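Local coordinates for protein Bpsl2520 (Burkholderia pseudomallei K96243, PDB 6F03) that is of unknown function but is a putatively exported, all-helical antigen of the DUF2059 family that packs as a two-chain assembly, at residues S65-M68 with Q69-L73; A183-D186 with Q187-E191. All coordinates share one frame; numbering follows the deposited sequence.

Contact 1. Residues S65-M68 with Q69-L73; sequences SAEM and QSKQL
Glu67 sends CG anti to its backbone nitrogen (chi1 -173°) and stays extended, while Lys71, one helical turn on, bends at its last torsion (chi4 -42°). The two side chains run alongside each other in the same direction, so the end of Lys71, CE and NZ alike, lies beside Glu67 OE2. Their salt bridge, an i to i+4 pair, is weak as a hydrogen bond: Lys71 NZ stands 3.3 Å from Glu67 OE2. The lysine's aliphatic part contributes as well, for Lys71 CE lies 3.4 Å from Glu67 OE2 and Lys71 CG rests 3.3 Å from Glu67 O. The ammonium group is also held by the backbone carbonyls of Val109 and Ala112 at the end of helix 90-111, so the residue links helix 55-84 to that terminus.

On the buried side, Ser70 gives Ala66 O two hydrogen bonds. Ser70 N reaches it at 2.8 Å in the regular helical bond, and Ser70 OG reaches it at 3.1 Å from above the carbonyl plane. With OG beside the backbone N (chi1 -61°), the hydroxyl folds back over the preceding turn. Phe116 packs against both Ala66 and Ser70, and Ala180 of the second subunit also touches Ser70. On a more exposed flank, Gln69 lays its CG 3.5 Å from Ser65 O, whose carbonyl accepts the bond from Gln69 N; Met177 of the second subunit packs on Gln69.

The chemistry implies a helix with differing flanks: Ser70 satisfies its hydroxyl within its own helix, whereas the lysine charge is probably stabilised by backbone carbonyls beyond that helix, with the carboxylate of Glu67 adding a weak bond.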
loop_
_atom_site.group_PDB
_atom_site.type_symbol
_atom_site.label_atom_id
_atom_site.label_comp_id
_atom_site.label_asym_id
_atom_site.label_seq_id
_atom_site.Cartn_x
_atom_site.Cartn_y
_atom_site.Cartn_z
ATOM N N SER B 65 -1.614 9.399 5.884
ATOM C CA SER B 65 -0.967 8.100 5.721
ATOM C C SER B 65 0.473 8.111 6.258
ATOM O O SER B 65 0.916 7.135 6.888
ATOM C CB SER B 65 -1.007 7.681 4.256
ATOM O OG SER B 65 -0.371 6.424 4.090
ATOM N N ALA B 66 1.227 9.197 6.011
ATOM C CA ALA B 66 2.601 9.273 6.505
ATOM C C ALA B 66 2.629 9.307 8.035
ATOM O O ALA B 66 3.485 8.665 8.666
ATOM C CB ALA B 66 3.310 10.497 5.919
ATOM N N GLU B 67 1.702 10.054 8.641
ATOM C CA GLU B 67 1.613 10.107 10.097
ATOM C C GLU B 67 1.347 8.726 10.673
ATOM O O GLU B 67 1.941 8.343 11.690
ATOM C CB GLU B 67 0.506 11.062 10.532
ATOM C CG GLU B 67 0.444 11.300 12.020
ATOM C CD GLU B 67 -0.780 12.094 12.427
ATOM O OE1 GLU B 67 -1.497 12.597 11.527
ATOM O OE2 GLU B 67 -1.020 12.228 13.651
HETATM N N MSE B 68 0.458 7.967 10.040
HETATM C CA MSE B 68 0.207 6.593 10.439
HETATM C C MSE B 68 1.452 5.723 10.316
HETATM O O MSE B 68 1.743 4.921 11.199
HETATM C CB MSE B 68 -0.906 5.984 9.611
HETATM C CG MSE B 68 -0.900 4.477 9.658
HETATM SE SE MSE B 68 -2.701 3.762 9.536
HETATM C CE MSE B 68 -2.286 1.854 9.448
ATOM N N GLN B 69 2.181 5.874 9.212
ATOM C CA GLN B 69 3.400 5.106 9.036
ATOM C C GLN B 69 4.417 5.451 10.109
ATOM O O GLN B 69 5.085 4.562 10.638
ATOM C CB GLN B 69 3.980 5.352 7.650
ATOM C CG GLN B 69 3.287 4.563 6.567
ATOM C CD GLN B 69 4.120 4.460 5.301
ATOM O OE1 GLN B 69 5.345 4.625 5.335
ATOM N NE2 GLN B 69 3.456 4.199 4.171
ATOM N N SER B 70 4.551 6.740 10.441
ATOM C CA SER B 70 5.440 7.135 11.532
ATOM C C SER B 70 5.025 6.478 12.845
ATOM O O SER B 70 5.868 5.945 13.566
ATOM C CB SER B 70 5.470 8.657 11.688
ATOM O OG SER B 70 5.954 9.276 10.514
ATOM N N LYS B 71 3.726 6.516 13.179
ATOM C CA LYS B 71 3.284 5.893 14.424
ATOM C C LYS B 71 3.593 4.403 14.439
ATOM O O LYS B 71 3.907 3.845 15.500
ATOM C CB LYS B 71 1.784 6.123 14.666
ATOM C CG LYS B 71 1.392 7.587 14.848
ATOM C CD LYS B 71 -0.106 7.737 15.150
ATOM C CE LYS B 71 -0.560 9.203 15.176
ATOM N NZ LYS B 71 0.367 10.162 15.869
ATOM N N GLN B 72 3.541 3.743 13.277
ATOM C CA GLN B 72 3.825 2.317 13.271
ATOM C C GLN B 72 5.306 2.013 13.439
ATOM O O GLN B 72 5.641 0.901 13.851
ATOM C CB GLN B 72 3.302 1.679 11.988
ATOM C CG GLN B 72 1.804 1.485 12.027
ATOM C CD GLN B 72 1.213 1.030 10.705
ATOM O OE1 GLN B 72 -0.003 0.884 10.591
ATOM N NE2 GLN B 72 2.064 0.811 9.700
ATOM N N LEU B 73 6.190 2.986 13.190
ATOM C CA LEU B 73 7.623 2.787 13.370
ATOM C C LEU B 73 8.089 2.978 14.813
ATOM O O LEU B 73 9.256 2.694 15.100
ATOM C CB LEU B 73 8.416 3.739 12.464
ATOM C CG LEU B 73 8.583 3.337 10.998
ATOM C CD1 LEU B 73 9.249 4.454 10.199
ATOM C CD2 LEU B 73 9.390 2.050 10.908
#

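Contact 2. Residues A183-D186 with Q187-E191; sequences ATRD and QADKE
Ala183 to Glu191 continue one helix, where Ala188 N bonds to Thr184 O at 2.8 Å and Asp189 N to Arg185 O at 2.8 Å, while the bonds of Gln187 N to Ala183 O and Lys190 N to Asp186 O are longer and weak.

Arg185 and Asp189, four residues apart, form the salt bridge that joins the two turns. The arginine chain leaves the helix with CG anti to its nitrogen and then kinks at chi2 (59°), which brings the NE edge of the guanidinium round to the aspartate. Arg185 NE donates to Asp189 OD1 at 2.9 Å, nearly straight at 165°. The carboxylate oxygen lies close to the guanidinium plane and is met on its syn side, somewhat out of the carboxylate plane. The flat groups stand almost perpendicular, 89° apart, so this is a single-bond grip through NE and not a paired, coplanar bridge.

Asp186 comes near the same carboxylate, with 4.2 Å between Asp186 OD1 and Asp189 OD2. The like charges are probably offset by their separate partners, since Asp186 OD2 pairs with Lys182 one turn back. Farther along, Gln187 bends at chi2, and Gln187 NE2 donates to Glu191 OE2 at 3.0 Å; the oxygen lies in the amide plane of Gln187 and accepts on its anti lone pair. Ala188, on the buried side, brings its CB 3.2 Å from Thr184 O.

Within the assembly this part of helix 152-193 lies against the second subunit: Ile77, Ala81 and Glu84 on the other chain's helix 55-84 pack on Thr184, Asp189 and Arg185, in that order, while Leu108 of its helix 90-111 meets Gln187 and Lys107 from that helix forms a salt bridge with Glu191.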
loop_
_atom_site.group_PDB
_atom_site.type_symbol
_atom_site.label_atom_id
_atom_site.label_comp_id
_atom_site.label_asym_id
_atom_site.label_seq_id
_atom_site.Cartn_x
_atom_site.Cartn_y
_atom_site.Cartn_z
ATOM N N ALA B 183 -2.536 -22.900 2.798
ATOM C CA ALA B 183 -1.646 -23.764 2.010
ATOM C C ALA B 183 -0.221 -23.739 2.558
ATOM O O ALA B 183 0.434 -24.783 2.667
ATOM C CB ALA B 183 -1.643 -23.352 0.526
ATOM N N THR B 184 0.298 -22.539 2.852
ATOM C CA THR B 184 1.626 -22.426 3.448
ATOM C C THR B 184 1.659 -23.032 4.850
ATOM O O THR B 184 2.613 -23.724 5.211
ATOM C CB THR B 184 2.040 -20.959 3.540
ATOM O OG1 THR B 184 2.184 -20.392 2.238
ATOM C CG2 THR B 184 3.351 -20.832 4.296
ATOM N N ARG B 185 0.633 -22.769 5.661
ATOM C CA ARG B 185 0.618 -23.284 7.027
ATOM C C ARG B 185 0.615 -24.807 7.043
ATOM O O ARG B 185 1.322 -25.434 7.849
ATOM C CB ARG B 185 -0.596 -22.732 7.778
ATOM C CG ARG B 185 -0.838 -23.359 9.143
ATOM C CD ARG B 185 0.352 -23.182 10.074
ATOM N NE ARG B 185 0.170 -23.946 11.299
ATOM C CZ ARG B 185 -0.310 -23.453 12.439
ATOM N NH1 ARG B 185 -0.657 -22.173 12.524
ATOM N NH2 ARG B 185 -0.433 -24.247 13.497
ATOM N N ASP B 186 -0.173 -25.425 6.162
ATOM C CA ASP B 186 -0.269 -26.882 6.194
ATOM C C ASP B 186 1.060 -27.520 5.795
ATOM O O ASP B 186 1.491 -28.506 6.408
ATOM C CB ASP B 186 -1.416 -27.347 5.296
ATOM C CG ASP B 186 -2.795 -26.960 5.861
ATOM O OD1 ASP B 186 -2.890 -26.609 7.064
ATOM O OD2 ASP B 186 -3.791 -26.997 5.095
ATOM N N GLN B 187 1.754 -26.936 4.811
ATOM C CA GLN B 187 3.083 -27.433 4.488
ATOM C C GLN B 187 4.066 -27.130 5.617
ATOM O O GLN B 187 4.992 -27.916 5.870
ATOM C CB GLN B 187 3.572 -26.835 3.167
ATOM C CG GLN B 187 4.822 -27.510 2.637
ATOM C CD GLN B 187 4.648 -29.029 2.508
ATOM O OE1 GLN B 187 3.574 -29.512 2.140
ATOM N NE2 GLN B 187 5.697 -29.785 2.843
ATOM N N ALA B 188 3.868 -26.000 6.304
ATOM C CA ALA B 188 4.738 -25.628 7.405
ATOM C C ALA B 188 4.593 -26.602 8.569
ATOM O O ALA B 188 5.579 -26.933 9.234
ATOM C CB ALA B 188 4.441 -24.195 7.838
ATOM N N ASP B 189 3.372 -27.081 8.821
ATOM C CA ASP B 189 3.181 -28.130 9.823
ATOM C C ASP B 189 4.023 -29.360 9.495
ATOM O O ASP B 189 4.616 -29.975 10.387
ATOM C CB ASP B 189 1.698 -28.523 9.907
ATOM C CG ASP B 189 0.826 -27.455 10.574
ATOM O OD1 ASP B 189 1.368 -26.553 11.257
ATOM O OD2 ASP B 189 -0.418 -27.512 10.397
ATOM N N LYS B 190 4.057 -29.748 8.219
ATOM C CA LYS B 190 4.785 -30.944 7.809
ATOM C C LYS B 190 6.287 -30.773 7.995
ATOM O O LYS B 190 6.979 -31.724 8.369
ATOM C CB LYS B 190 4.485 -31.288 6.342
ATOM C CG LYS B 190 3.043 -31.715 6.028
ATOM C CD LYS B 190 2.928 -32.120 4.546
ATOM C CE LYS B 190 1.532 -32.572 4.169
ATOM N NZ LYS B 190 1.448 -32.977 2.723
ATOM N N GLU B 191 6.806 -29.577 7.714
ATOM C CA GLU B 191 8.233 -29.315 7.869
ATOM C C GLU B 191 8.654 -29.387 9.334
ATOM O O GLU B 191 9.709 -29.946 9.661
ATOM C CB GLU B 191 8.563 -27.946 7.275
ATOM C CG GLU B 191 8.189 -27.859 5.795
ATOM C CD GLU B 191 9.000 -28.812 4.920
ATOM O OE1 GLU B 191 10.207 -29.009 5.197
ATOM O OE2 GLU B 191 8.417 -29.407 3.987
#

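From the N terminus the chain first reaches contact 1, on helix 55-84, then passes through helices 90-111, 119-136 and 139-150 before contact 2 near the end of helix 152-193. Each contact joins successive turns of one helix and closes no intervening loop; they follow in series, neither enclosing nor crossing the other. The centres of contact 1 and contact 2 lie about 33 Å apart. The nearest atoms of contact 1 and contact 2 are about 22 Å apart, so they do not touch. The second subunit relates them: contact 1 meets its residues Met177 and Ala180, from helix 152-193, whereas contact 2 meets its helices 55-84 and 90-111. Both therefore belong to the interface between the chains.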